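Local coordinates for protein uroporphyrin-III C-methyltransferase (PDB 1VE2) that probably transfers methyl groups from S-adenosyl-L-methionine to carbon atoms of uroporphyrinogen III in tetrapyrrole biosynthesis, at residues A[36-40]-A[41-45]; A[18-21]-A[22-25]; A[219-222]-A[223-226]; A[65-68]-A[69-73]. All coordinates share one frame; numbering follows the deposited sequence.

Contact 1: residues A[36-40]-A[41-45]; sequences RLVHP and GVLAL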
ATOM      1  N   ARG A  36       5.296  13.435  14.625  1.00 38.01           N
ATOM      2  CA  ARG A  36       4.435  14.489  15.158  1.00 41.88           C
ATOM      3  C   ARG A  36       3.020  14.440  14.579  1.00 41.63           C
ATOM      4  O   ARG A  36       2.043  14.652  15.292  1.00 42.68           O
ATOM      5  CB  ARG A  36       5.022  15.872  14.842  1.00 44.95           C
ATOM      6  CG  ARG A  36       6.441  16.121  15.329  1.00 50.07           C
ATOM      7  CD  ARG A  36       6.484  16.533  16.792  1.00 53.46           C
ATOM      8  NE  ARG A  36       7.824  16.964  17.185  1.00 56.77           N
ATOM      9  CZ  ARG A  36       8.140  17.442  18.385  1.00 58.57           C
ATOM     10  NH1 ARG A  36       7.210  17.556  19.328  1.00 59.04           N
ATOM     11  NH2 ARG A  36       9.388  17.812  18.646  1.00 59.97           N
ATOM     12  N   LEU A  37       2.919  14.165  13.282  1.00 41.60           N
ATOM     13  CA  LEU A  37       1.627  14.138  12.598  1.00 41.99           C
ATOM     14  C   LEU A  37       0.838  12.826  12.685  1.00 39.88           C
ATOM     15  O   LEU A  37      -0.010  12.561  11.835  1.00 41.41           O
ATOM     16  CB  LEU A  37       1.826  14.510  11.121  1.00 44.10           C
ATOM     17  CG  LEU A  37       0.839  15.453  10.413  1.00 46.26           C
ATOM     18  CD1 LEU A  37       1.403  15.810   9.041  1.00 46.67           C
ATOM     19  CD2 LEU A  37      -0.540  14.818  10.272  1.00 46.99           C
ATOM     20  N   VAL A  38       1.104  12.000  13.692  1.00 35.91           N
ATOM     21  CA  VAL A  38       0.357  10.748  13.815  1.00 32.01           C
ATOM     22  C   VAL A  38      -1.008  11.025  14.442  1.00 29.58           C
ATOM     23  O   VAL A  38      -1.107  11.727  15.449  1.00 29.26           O
ATOM     24  CB  VAL A  38       1.128   9.703  14.658  1.00 29.94           C
ATOM     25  CG1 VAL A  38       0.209   8.544  15.031  1.00 28.53           C
ATOM     26  CG2 VAL A  38       2.314   9.173  13.857  1.00 28.96           C
ATOM     27  N   HIS A  39      -2.053  10.474  13.829  1.00 26.68           N
ATOM     28  CA  HIS A  39      -3.429  10.656  14.283  1.00 26.30           C
ATOM     29  C   HIS A  39      -3.589  10.444  15.787  1.00 24.88           C
ATOM     30  O   HIS A  39      -3.078   9.472  16.348  1.00 23.18           O
ATOM     31  CB  HIS A  39      -4.352   9.702  13.516  1.00 23.71           C
ATOM     32  CG  HIS A  39      -5.810  10.022  13.647  1.00 24.93           C
ATOM     33  ND1 HIS A  39      -6.526   9.794  14.804  1.00 23.58           N
ATOM     34  CD2 HIS A  39      -6.691  10.534  12.754  1.00 25.15           C
ATOM     35  CE1 HIS A  39      -7.786  10.148  14.616  1.00 24.16           C
ATOM     36  NE2 HIS A  39      -7.912  10.599  13.380  1.00 25.02           N
ATOM     37  N   PRO A  40      -4.301  11.365  16.460  1.00 24.64           N
ATOM     38  CA  PRO A  40      -4.545  11.308  17.905  1.00 24.94           C
ATOM     39  C   PRO A  40      -5.136   9.980  18.370  1.00 23.84           C
ATOM     40  O   PRO A  40      -4.757   9.464  19.421  1.00 25.34           O
ATOM     41  CB  PRO A  40      -5.505  12.473  18.142  1.00 25.41           C
ATOM     42  CG  PRO A  40      -5.102  13.463  17.088  1.00 27.86           C
ATOM     43  CD  PRO A  40      -4.906  12.576  15.873  1.00 25.34           C
ATOM     44  N   GLY A  41      -6.061   9.438  17.582  1.00 22.67           N
ATOM     45  CA  GLY A  41      -6.697   8.177  17.925  1.00 21.31           C
ATOM     46  C   GLY A  41      -5.723   7.019  17.957  1.00 21.03           C
ATOM     47  O   GLY A  41      -5.906   6.058  18.709  1.00 19.24           O
ATOM     48  N   VAL A  42      -4.691   7.089  17.119  1.00 19.98           N
ATOM     49  CA  VAL A  42      -3.682   6.042  17.096  1.00 19.36           C
ATOM     50  C   VAL A  42      -2.775   6.191  18.312  1.00 19.86           C
ATOM     51  O   VAL A  42      -2.496   5.216  19.011  1.00 20.72           O
ATOM     52  CB  VAL A  42      -2.830   6.096  15.797  1.00 19.81           C
ATOM     53  CG1 VAL A  42      -1.733   5.055  15.851  1.00 20.13           C
ATOM     54  CG2 VAL A  42      -3.722   5.853  14.578  1.00 19.95           C
ATOM     55  N   LEU A  43      -2.314   7.411  18.580  1.00 19.61           N
ATOM     56  CA  LEU A  43      -1.439   7.623  19.733  1.00 21.80           C
ATOM     57  C   LEU A  43      -2.138   7.182  21.028  1.00 20.81           C
ATOM     58  O   LEU A  43      -1.525   6.578  21.903  1.00 22.73           O
ATOM     59  CB  LEU A  43      -1.030   9.103  19.842  1.00 21.16           C
ATOM     60  CG  LEU A  43      -0.178   9.661  18.692  1.00 23.66           C
ATOM     61  CD1 LEU A  43       0.094  11.149  18.921  1.00 23.73           C
ATOM     62  CD2 LEU A  43       1.140   8.886  18.603  1.00 22.79           C
ATOM     63  N   ALA A  44      -3.429   7.476  21.133  1.00 23.10           N
ATOM     64  CA  ALA A  44      -4.205   7.124  22.320  1.00 22.91           C
ATOM     65  C   ALA A  44      -4.169   5.628  22.643  1.00 24.97           C
ATOM     66  O   ALA A  44      -4.351   5.233  23.794  1.00 26.02           O
ATOM     67  CB  ALA A  44      -5.638   7.584  22.148  1.00 23.51           C
ATOM     68  N   LEU A  45      -3.929   4.795  21.636  1.00 24.67           N
ATOM     69  CA  LEU A  45      -3.871   3.351  21.851  1.00 25.46           C
ATOM     70  C   LEU A  45      -2.517   2.858  22.368  1.00 26.74           C
ATOM     71  O   LEU A  45      -2.380   1.703  22.777  1.00 27.44           O
ATOM     72  CB  LEU A  45      -4.237   2.620  20.562  1.00 24.55           C
ATOM     73  CG  LEU A  45      -5.739   2.645  20.273  1.00 25.06           C
ATOM     74  CD1 LEU A  45      -6.014   2.316  18.807  1.00 23.97           C
ATOM     75  CD2 LEU A  45      -6.427   1.640  21.202  1.00 25.09           C
TER
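Val38 lays its CG1 methyl over the end of Leu43, 3.7 Å from Leu43 CD2, in a hydrophobic staple that brackets the N-terminus of helix 40-43: Val38 directly precedes the N-cap residue, His39, and Leu43 is the fourth residue after it. The two side chains meet at an angle rather than lying alongside. Val38 CG1 stands anti to its backbone N (chi1 167°), which swings it forward to the helix, where it also comes within 4.0 Å of Val42 CB. Val38, Val42 and Leu43 together rest on Leu84 of strand 80-85, fastening this short helix to the parallel sheet.

Inside the staple, His39 caps the helix with its ring. The imidazole ND1 accepts Gly41 N at 2.8 Å, the donor lying close to the ring plane, and thus occupies an amide that has no helical carbonyl before it. An edge-to-face contact with Trp190 borders the same ring. The backbone of His39 serves the next two amides: its carbonyl O receives Leu43 N at 3.1 Å from almost straight ahead, while Val42 N approaches from above the carbonyl plane and makes a more bent bond, with an N-H...O angle of 131°. The next i, i+4 bond joins Ala44 N to Pro40 O at 2.9 Å, and the Ala44 methyl sits 3.4 Å from that oxygen.

Contact 2: residues A[18-21]-A[22-25]; sequences LTLK and ALRV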
ATOM      1  N   LEU A  18      -5.514   0.732  11.500  1.00 17.62           N
ATOM      2  CA  LEU A  18      -4.331   0.084  12.061  1.00 18.14           C
ATOM      3  C   LEU A  18      -4.528  -1.412  11.845  1.00 18.72           C
ATOM      4  O   LEU A  18      -5.659  -1.874  11.821  1.00 19.58           O
ATOM      5  CB  LEU A  18      -4.237   0.317  13.571  1.00 19.24           C
ATOM      6  CG  LEU A  18      -3.649   1.617  14.101  1.00 19.17           C
ATOM      7  CD1 LEU A  18      -3.792   1.676  15.624  1.00 17.73           C
ATOM      8  CD2 LEU A  18      -2.182   1.688  13.688  1.00 16.76           C
ATOM      9  N   THR A  19      -3.448  -2.168  11.689  1.00 17.75           N
ATOM     10  CA  THR A  19      -3.583  -3.615  11.531  1.00 18.19           C
ATOM     11  C   THR A  19      -3.634  -4.205  12.933  1.00 18.75           C
ATOM     12  O   THR A  19      -3.304  -3.529  13.902  1.00 17.62           O
ATOM     13  CB  THR A  19      -2.392  -4.242  10.799  1.00 17.15           C
ATOM     14  OG1 THR A  19      -1.196  -4.064  11.578  1.00 17.46           O
ATOM     15  CG2 THR A  19      -2.225  -3.601   9.428  1.00 16.28           C
ATOM     16  N   LEU A  20      -4.027  -5.467  13.041  1.00 17.50           N
ATOM     17  CA  LEU A  20      -4.125  -6.103  14.351  1.00 18.92           C
ATOM     18  C   LEU A  20      -2.769  -6.207  15.046  1.00 17.38           C
ATOM     19  O   LEU A  20      -2.685  -6.061  16.268  1.00 18.16           O
ATOM     20  CB  LEU A  20      -4.765  -7.493  14.215  1.00 19.58           C
ATOM     21  CG  LEU A  20      -6.142  -7.542  13.533  1.00 22.95           C
ATOM     22  CD1 LEU A  20      -6.765  -8.920  13.749  1.00 21.74           C
ATOM     23  CD2 LEU A  20      -7.062  -6.464  14.103  1.00 23.36           C
ATOM     24  N   LYS A  21      -1.714  -6.464  14.274  1.00 16.62           N
ATOM     25  CA  LYS A  21      -0.369  -6.570  14.838  1.00 16.30           C
ATOM     26  C   LYS A  21       0.062  -5.207  15.360  1.00 17.40           C
ATOM     27  O   LYS A  21       0.632  -5.090  16.449  1.00 16.79           O
ATOM     28  CB  LYS A  21       0.635  -7.049  13.778  1.00 16.94           C
ATOM     29  CG  LYS A  21       2.023  -7.322  14.349  1.00 17.05           C
ATOM     30  CD  LYS A  21       2.910  -8.036  13.355  1.00 18.82           C
ATOM     31  CE  LYS A  21       4.287  -8.297  13.945  1.00 20.69           C
ATOM     32  NZ  LYS A  21       5.183  -9.033  12.996  1.00 22.06           N
ATOM     33  N   ALA A  22      -0.202  -4.171  14.572  1.00 16.45           N
ATOM     34  CA  ALA A  22       0.172  -2.824  14.985  1.00 15.89           C
ATOM     35  C   ALA A  22      -0.481  -2.509  16.338  1.00 18.89           C
ATOM     36  O   ALA A  22       0.151  -1.935  17.227  1.00 18.82           O
ATOM     37  CB  ALA A  22      -0.258  -1.816  13.924  1.00 15.39           C
ATOM     38  N   LEU A  23      -1.743  -2.896  16.491  1.00 18.09           N
ATOM     39  CA  LEU A  23      -2.460  -2.667  17.742  1.00 21.35           C
ATOM     40  C   LEU A  23      -1.747  -3.362  18.896  1.00 20.73           C
ATOM     41  O   LEU A  23      -1.530  -2.767  19.945  1.00 22.89           O
ATOM     42  CB  LEU A  23      -3.890  -3.205  17.647  1.00 23.11           C
ATOM     43  CG  LEU A  23      -4.868  -2.507  16.707  1.00 27.25           C
ATOM     44  CD1 LEU A  23      -6.158  -3.319  16.627  1.00 29.11           C
ATOM     45  CD2 LEU A  23      -5.153  -1.106  17.223  1.00 29.51           C
ATOM     46  N   ARG A  24      -1.381  -4.624  18.703  1.00 22.97           N
ATOM     47  CA  ARG A  24      -0.710  -5.358  19.768  1.00 24.23           C
ATOM     48  C   ARG A  24       0.594  -4.690  20.154  1.00 24.17           C
ATOM     49  O   ARG A  24       0.879  -4.516  21.339  1.00 23.15           O
ATOM     50  CB  ARG A  24      -0.429  -6.810  19.362  1.00 27.28           C
ATOM     51  CG  ARG A  24       0.316  -7.592  20.455  1.00 33.34           C
ATOM     52  CD  ARG A  24       0.587  -9.046  20.068  1.00 38.09           C
ATOM     53  NE  ARG A  24       1.572  -9.182  18.992  1.00 41.95           N
ATOM     54  CZ  ARG A  24       2.871  -8.914  19.121  1.00 42.96           C
ATOM     55  NH1 ARG A  24       3.356  -8.491  20.281  1.00 43.01           N
ATOM     56  NH2 ARG A  24       3.689  -9.077  18.090  1.00 42.73           N
ATOM     57  N   VAL A  25       1.391  -4.316  19.156  1.00 21.48           N
ATOM     58  CA  VAL A  25       2.665  -3.669  19.424  1.00 20.67           C
ATOM     59  C   VAL A  25       2.498  -2.381  20.222  1.00 20.42           C
ATOM     60  O   VAL A  25       3.267  -2.131  21.144  1.00 21.49           O
ATOM     61  CB  VAL A  25       3.429  -3.354  18.118  1.00 18.72           C
ATOM     62  CG1 VAL A  25       4.666  -2.496  18.427  1.00 17.00           C
ATOM     63  CG2 VAL A  25       3.831  -4.653  17.439  1.00 20.05           C
TER
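Thr19 OG1 accepts the amide of Ala22 at 3.2 Å and so forms the N-cap of helix 20-28, in the classical geometry in which the capping hydroxyl binds the third residue of the helix. The hydroxyl reaches that amide because chi1 of 64° places OG1 between the backbone N and the carbonyl carbon, facing into the first turn; the bond is fairly straight, with an N-H...O angle of 160°. Regular helical bonding follows, Leu23 N to Thr19 O and Arg24 N to Leu20 O, and then Val25 N meets Lys21 O at 2.9 Å.

Lys21 extends fully beyond CG to a salt bridge with Glu110. Arg24, bent at chi3, leaves its NH2 5.3 Å from Lys21 NZ; these like charges are near but not in contact, and Glu110 probably eases their proximity.

On the other flank, Leu18, just before the cap, and Leu23, four residues after it, form a hydrophobic staple. Ala22 and Val25 pack on Val8 of strand 4-9, tying the helix to the parallel sheet. The N-terminal end of the helix also belongs to the dimer interface: Leu18, Leu20 and Lys21 make backbone hydrogen bonds to the second subunit, and Leu20 packs on Pro15 and Leu23 on Leu20, both of that subunit. Within the chain, Leu20 CD2 lies 4.1 Å from Leu23 CD1, and Leu18 CD2 is 4.0 Å from Ala22 CB. The staple itself is tight, with Leu18 CD1 only 3.5 Å from Leu23 CD2.

Contact 3: residues A[219-222]-A[223-226]; sequences GKVV and GLYG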
ATOM      1  N   GLY A 219      -3.857  11.427 -14.174  1.00 25.41           N
ATOM      2  CA  GLY A 219      -3.967  10.385 -15.175  1.00 25.88           C
ATOM      3  C   GLY A 219      -5.408  10.166 -15.593  1.00 26.56           C
ATOM      4  O   GLY A 219      -6.333  10.610 -14.915  1.00 25.84           O
ATOM      5  N   LYS A 220      -5.597   9.475 -16.713  1.00 27.26           N
ATOM      6  CA  LYS A 220      -6.928   9.190 -17.236  1.00 27.37           C
ATOM      7  C   LYS A 220      -7.876   8.537 -16.231  1.00 27.17           C
ATOM      8  O   LYS A 220      -9.091   8.738 -16.301  1.00 25.40           O
ATOM      9  CB  LYS A 220      -6.823   8.296 -18.478  1.00 30.85           C
ATOM     10  CG  LYS A 220      -6.143   8.957 -19.672  1.00 33.06           C
ATOM     11  CD  LYS A 220      -6.065   8.015 -20.862  1.00 36.68           C
ATOM     12  CE  LYS A 220      -5.459   8.713 -22.070  1.00 38.83           C
ATOM     13  NZ  LYS A 220      -5.404   7.810 -23.251  1.00 42.94           N
ATOM     14  N   VAL A 221      -7.339   7.765 -15.289  1.00 24.00           N
ATOM     15  CA  VAL A 221      -8.195   7.095 -14.318  1.00 23.64           C
ATOM     16  C   VAL A 221      -8.901   8.084 -13.386  1.00 23.12           C
ATOM     17  O   VAL A 221      -9.967   7.791 -12.855  1.00 23.76           O
ATOM     18  CB  VAL A 221      -7.401   6.083 -13.449  1.00 22.42           C
ATOM     19  CG1 VAL A 221      -6.491   6.823 -12.476  1.00 21.28           C
ATOM     20  CG2 VAL A 221      -8.373   5.161 -12.709  1.00 19.43           C
ATOM     21  N   VAL A 222      -8.296   9.247 -13.184  1.00 23.80           N
ATOM     22  CA  VAL A 222      -8.869  10.266 -12.307  1.00 24.49           C
ATOM     23  C   VAL A 222     -10.193  10.793 -12.877  1.00 26.99           C
ATOM     24  O   VAL A 222     -10.983  11.431 -12.169  1.00 26.98           O
ATOM     25  CB  VAL A 222      -7.865  11.433 -12.103  1.00 24.66           C
ATOM     26  CG1 VAL A 222      -8.483  12.528 -11.258  1.00 22.39           C
ATOM     27  CG2 VAL A 222      -6.603  10.915 -11.412  1.00 23.88           C
ATOM     28  N   GLY A 223     -10.447  10.499 -14.150  1.00 27.60           N
ATOM     29  CA  GLY A 223     -11.680  10.950 -14.772  1.00 28.94           C
ATOM     30  C   GLY A 223     -12.908  10.303 -14.164  1.00 29.67           C
ATOM     31  O   GLY A 223     -14.027  10.772 -14.353  1.00 30.49           O
ATOM     32  N   LEU A 224     -12.704   9.221 -13.419  1.00 28.81           N
ATOM     33  CA  LEU A 224     -13.810   8.510 -12.782  1.00 28.22           C
ATOM     34  C   LEU A 224     -14.090   9.004 -11.366  1.00 27.73           C
ATOM     35  O   LEU A 224     -15.104   8.644 -10.766  1.00 29.61           O
ATOM     36  CB  LEU A 224     -13.487   7.022 -12.684  1.00 27.76           C
ATOM     37  CG  LEU A 224     -13.283   6.171 -13.934  1.00 29.64           C
ATOM     38  CD1 LEU A 224     -12.783   4.799 -13.508  1.00 28.96           C
ATOM     39  CD2 LEU A 224     -14.586   6.059 -14.707  1.00 28.27           C
ATOM     40  N   TYR A 225     -13.191   9.820 -10.834  1.00 27.26           N
ATOM     41  CA  TYR A 225     -13.308  10.283  -9.460  1.00 27.34           C
ATOM     42  C   TYR A 225     -14.559  11.065  -9.086  1.00 28.65           C
ATOM     43  O   TYR A 225     -15.023  10.975  -7.951  1.00 28.40           O
ATOM     44  CB  TYR A 225     -12.044  11.057  -9.083  1.00 26.53           C
ATOM     45  CG  TYR A 225     -10.823  10.159  -8.903  1.00 25.74           C
ATOM     46  CD1 TYR A 225     -10.834   8.829  -9.340  1.00 26.12           C
ATOM     47  CD2 TYR A 225      -9.663  10.639  -8.297  1.00 27.17           C
ATOM     48  CE1 TYR A 225      -9.718   8.001  -9.174  1.00 25.48           C
ATOM     49  CE2 TYR A 225      -8.538   9.819  -8.127  1.00 25.47           C
ATOM     50  CZ  TYR A 225      -8.575   8.506  -8.567  1.00 26.58           C
ATOM     51  OH  TYR A 225      -7.470   7.700  -8.409  1.00 24.09           O
ATOM     52  N   GLY A 226     -15.111  11.820 -10.031  1.00 29.18           N
ATOM     53  CA  GLY A 226     -16.312  12.583  -9.739  1.00 29.70           C
ATOM     54  C   GLY A 226     -17.475  11.681  -9.377  1.00 32.37           C
ATOM     55  O   GLY A 226     -18.222  11.950  -8.437  1.00 34.44           O
TER
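Tyr225 turns one face of its ring onto Val222, three residues earlier, across a 3-10 turn that leads from strand 214-218 into helix 225-228. Val222 CA stands almost straight over the middle of the ring, 3.8 Å from the centroid and 8° off the normal, a clear CH-pi contact. The valine branches divide along one side of the ring, CG1 lying 3.7 Å from Tyr225 CD2 and CG2 4.0 Å from Tyr225 CE2. Tyr225 CG is anti to its own carbonyl carbon (chi1 -72°), which sends the ring back along the turn and over Val222 instead of onward with the helix. The hydroxyl at the far end bonds to Pro128 O, which holds the ring from its other end.

The tight winding of the 3-10 segment brings the two residues together. Gly223 N, Leu224 N and Tyr225 N bond in succession to the carbonyls of Lys220, Val221 and Val222, each three residues back, and every donor sits above the plane of its carbonyl. Gly219 opens the turn with backbone angles that favour glycine.

Val222 and Tyr225 both pack on Val217 and Ala183, so this face of the turn lies against the mixed sheet. Leu224 takes another direction, toward His131 and Leu134, and also touches Leu100 of the second subunit. Its contact with Val221 is looser: Leu224 CD1 lies 4.5 Å from Val221 CG2, while Leu224 CB is 3.6 Å from Val221 O.

Contact 4: residues A[65-68]-A[69-73]; sequences EAIT and ARLIA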
ATOM      1  N   GLU A  65      19.561  10.748  12.775  1.00 24.26           N
ATOM      2  CA  GLU A  65      20.652  10.149  13.539  1.00 24.08           C
ATOM      3  C   GLU A  65      20.252   9.993  15.003  1.00 23.05           C
ATOM      4  O   GLU A  65      20.612   9.012  15.654  1.00 22.75           O
ATOM      5  CB  GLU A  65      21.926  11.007  13.466  1.00 26.69           C
ATOM      6  CG  GLU A  65      22.269  11.533  12.079  1.00 32.86           C
ATOM      7  CD  GLU A  65      21.493  12.787  11.728  1.00 30.55           C
ATOM      8  OE1 GLU A  65      21.901  13.904  12.138  1.00 33.58           O
ATOM      9  OE2 GLU A  65      20.463  12.654  11.049  1.00 33.62           O
ATOM     10  N   ALA A  66      19.510  10.968  15.517  1.00 22.15           N
ATOM     11  CA  ALA A  66      19.076  10.942  16.909  1.00 23.12           C
ATOM     12  C   ALA A  66      18.022   9.861  17.139  1.00 22.16           C
ATOM     13  O   ALA A  66      18.061   9.129  18.134  1.00 20.87           O
ATOM     14  CB  ALA A  66      18.521  12.306  17.303  1.00 24.01           C
ATOM     15  N   ILE A  67      17.075   9.774  16.215  1.00 22.08           N
ATOM     16  CA  ILE A  67      16.010   8.788  16.314  1.00 20.17           C
ATOM     17  C   ILE A  67      16.618   7.390  16.296  1.00 19.43           C
ATOM     18  O   ILE A  67      16.389   6.588  17.196  1.00 18.72           O
ATOM     19  CB  ILE A  67      15.015   8.937  15.144  1.00 20.78           C
ATOM     20  CG1 ILE A  67      14.331  10.310  15.216  1.00 20.32           C
ATOM     21  CG2 ILE A  67      13.969   7.816  15.193  1.00 20.78           C
ATOM     22  CD1 ILE A  67      13.443  10.618  14.019  1.00 17.14           C
ATOM     23  N   THR A  68      17.412   7.103  15.274  1.00 19.08           N
ATOM     24  CA  THR A  68      18.033   5.788  15.166  1.00 19.85           C
ATOM     25  C   THR A  68      18.891   5.418  16.378  1.00 20.50           C
ATOM     26  O   THR A  68      18.783   4.314  16.911  1.00 19.54           O
ATOM     27  CB  THR A  68      18.880   5.701  13.885  1.00 19.76           C
ATOM     28  OG1 THR A  68      18.008   5.801  12.751  1.00 18.78           O
ATOM     29  CG2 THR A  68      19.652   4.383  13.829  1.00 21.82           C
ATOM     30  N   ALA A  69      19.735   6.338  16.828  1.00 22.26           N
ATOM     31  CA  ALA A  69      20.587   6.049  17.973  1.00 22.87           C
ATOM     32  C   ALA A  69      19.749   5.732  19.207  1.00 22.73           C
ATOM     33  O   ALA A  69      20.075   4.827  19.974  1.00 23.42           O
ATOM     34  CB  ALA A  69      21.515   7.237  18.261  1.00 22.11           C
ATOM     35  N   ARG A  70      18.661   6.472  19.393  1.00 24.09           N
ATOM     36  CA  ARG A  70      17.814   6.254  20.557  1.00 23.84           C
ATOM     37  C   ARG A  70      17.137   4.883  20.520  1.00 23.91           C
ATOM     38  O   ARG A  70      17.045   4.210  21.545  1.00 23.62           O
ATOM     39  CB  ARG A  70      16.771   7.371  20.669  1.00 27.01           C
ATOM     40  CG  ARG A  70      15.936   7.313  21.945  1.00 27.45           C
ATOM     41  CD  ARG A  70      16.803   7.134  23.188  1.00 30.55           C
ATOM     42  NE  ARG A  70      16.021   7.235  24.422  1.00 33.32           N
ATOM     43  CZ  ARG A  70      16.451   6.839  25.619  1.00 35.55           C
ATOM     44  NH1 ARG A  70      17.660   6.306  25.753  1.00 35.06           N
ATOM     45  NH2 ARG A  70      15.673   6.983  26.686  1.00 36.38           N
ATOM     46  N   LEU A  71      16.675   4.466  19.343  1.00 22.65           N
ATOM     47  CA  LEU A  71      16.031   3.156  19.207  1.00 21.91           C
ATOM     48  C   LEU A  71      17.031   2.070  19.616  1.00 21.38           C
ATOM     49  O   LEU A  71      16.708   1.157  20.382  1.00 22.96           O
ATOM     50  CB  LEU A  71      15.579   2.933  17.753  1.00 19.63           C
ATOM     51  CG  LEU A  71      14.450   3.839  17.237  1.00 19.95           C
ATOM     52  CD1 LEU A  71      14.239   3.614  15.740  1.00 20.50           C
ATOM     53  CD2 LEU A  71      13.171   3.559  18.008  1.00 21.48           C
ATOM     54  N   ILE A  72      18.252   2.186  19.105  1.00 21.26           N
ATOM     55  CA  ILE A  72      19.308   1.238  19.412  1.00 21.71           C
ATOM     56  C   ILE A  72      19.642   1.293  20.901  1.00 22.46           C
ATOM     57  O   ILE A  72      19.726   0.256  21.553  1.00 23.18           O
ATOM     58  CB  ILE A  72      20.575   1.527  18.568  1.00 21.47           C
ATOM     59  CG1 ILE A  72      20.276   1.236  17.089  1.00 22.64           C
ATOM     60  CG2 ILE A  72      21.755   0.675  19.055  1.00 22.40           C
ATOM     61  CD1 ILE A  72      21.362   1.684  16.123  1.00 20.47           C
ATOM     62  N   ALA A  73      19.815   2.496  21.444  1.00 23.60           N
ATOM     63  CA  ALA A  73      20.135   2.637  22.864  1.00 25.21           C
ATOM     64  C   ALA A  73      19.072   1.949  23.726  1.00 26.31           C
ATOM     65  O   ALA A  73      19.397   1.168  24.618  1.00 27.02           O
ATOM     66  CB  ALA A  73      20.239   4.118  23.239  1.00 25.45           C
TER
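The flat groups here are peptide planes: the carbonyls of Glu65 to Thr68 accept from the amides of Ala69 to Ile72, four residues on. Leu71 N meets Ile67 O at 3.0 Å almost head-on, and Ile72 N bonds to Thr68 O at 3.1 Å, tilted 18° from the carbonyl plane. Ala69 N leans further from the plane of the Glu65 carbonyl, by 34°, and Arg70 N closes on Ala66 O.

Side chains four apart follow the same ladder. Thr68 and Ile72 lie side by side and point the same way, with Thr68 CG2 3.9 Å from Ile72 CD1. Thr68 CG2 is anti to the backbone N (chi1 -65° for OG1), which turns the methyl to Ile72, while OG1 bonds to Gln64 NE2. On the neighbouring side of the helix, Ile67 CG2 approaches Leu71 CD1 at 4.2 Å.

Thr68 and Ile72 pack on helix 95-105, while Ile67 and Leu71 reach Arg83 of strand 80-85, Ile67 touching Glu98 of that helix too. With Leu71 also on Leu33 of strand 31-34, this is the i, i+4 pattern of a regular alpha helix covering a parallel sheet, as in an alpha/beta fold.

The centres of contacts 1 and 2 are 13 Å apart and the two meet directly: Leu45 CD1 is 3.9 Å from Leu18 CD1, and Val42 CG1 lies 4.0 Å from the same methyl. Both start a helix with an N-cap and a hydrophobic staple, so the two helix ends share one apolar cluster beside the parallel sheet. Contact 4 belongs to another helix packed on that sheet, its nearest atoms about 9 Å from contact 1. Contact 3, by the mixed sheet, is remote, with centres about 32 Å from contact 1 and 43 Å from contact 4. As in other tetrapyrrole methylases, S-adenosyl-L-methionine probably binds in the cleft between the domains built on these two sheets.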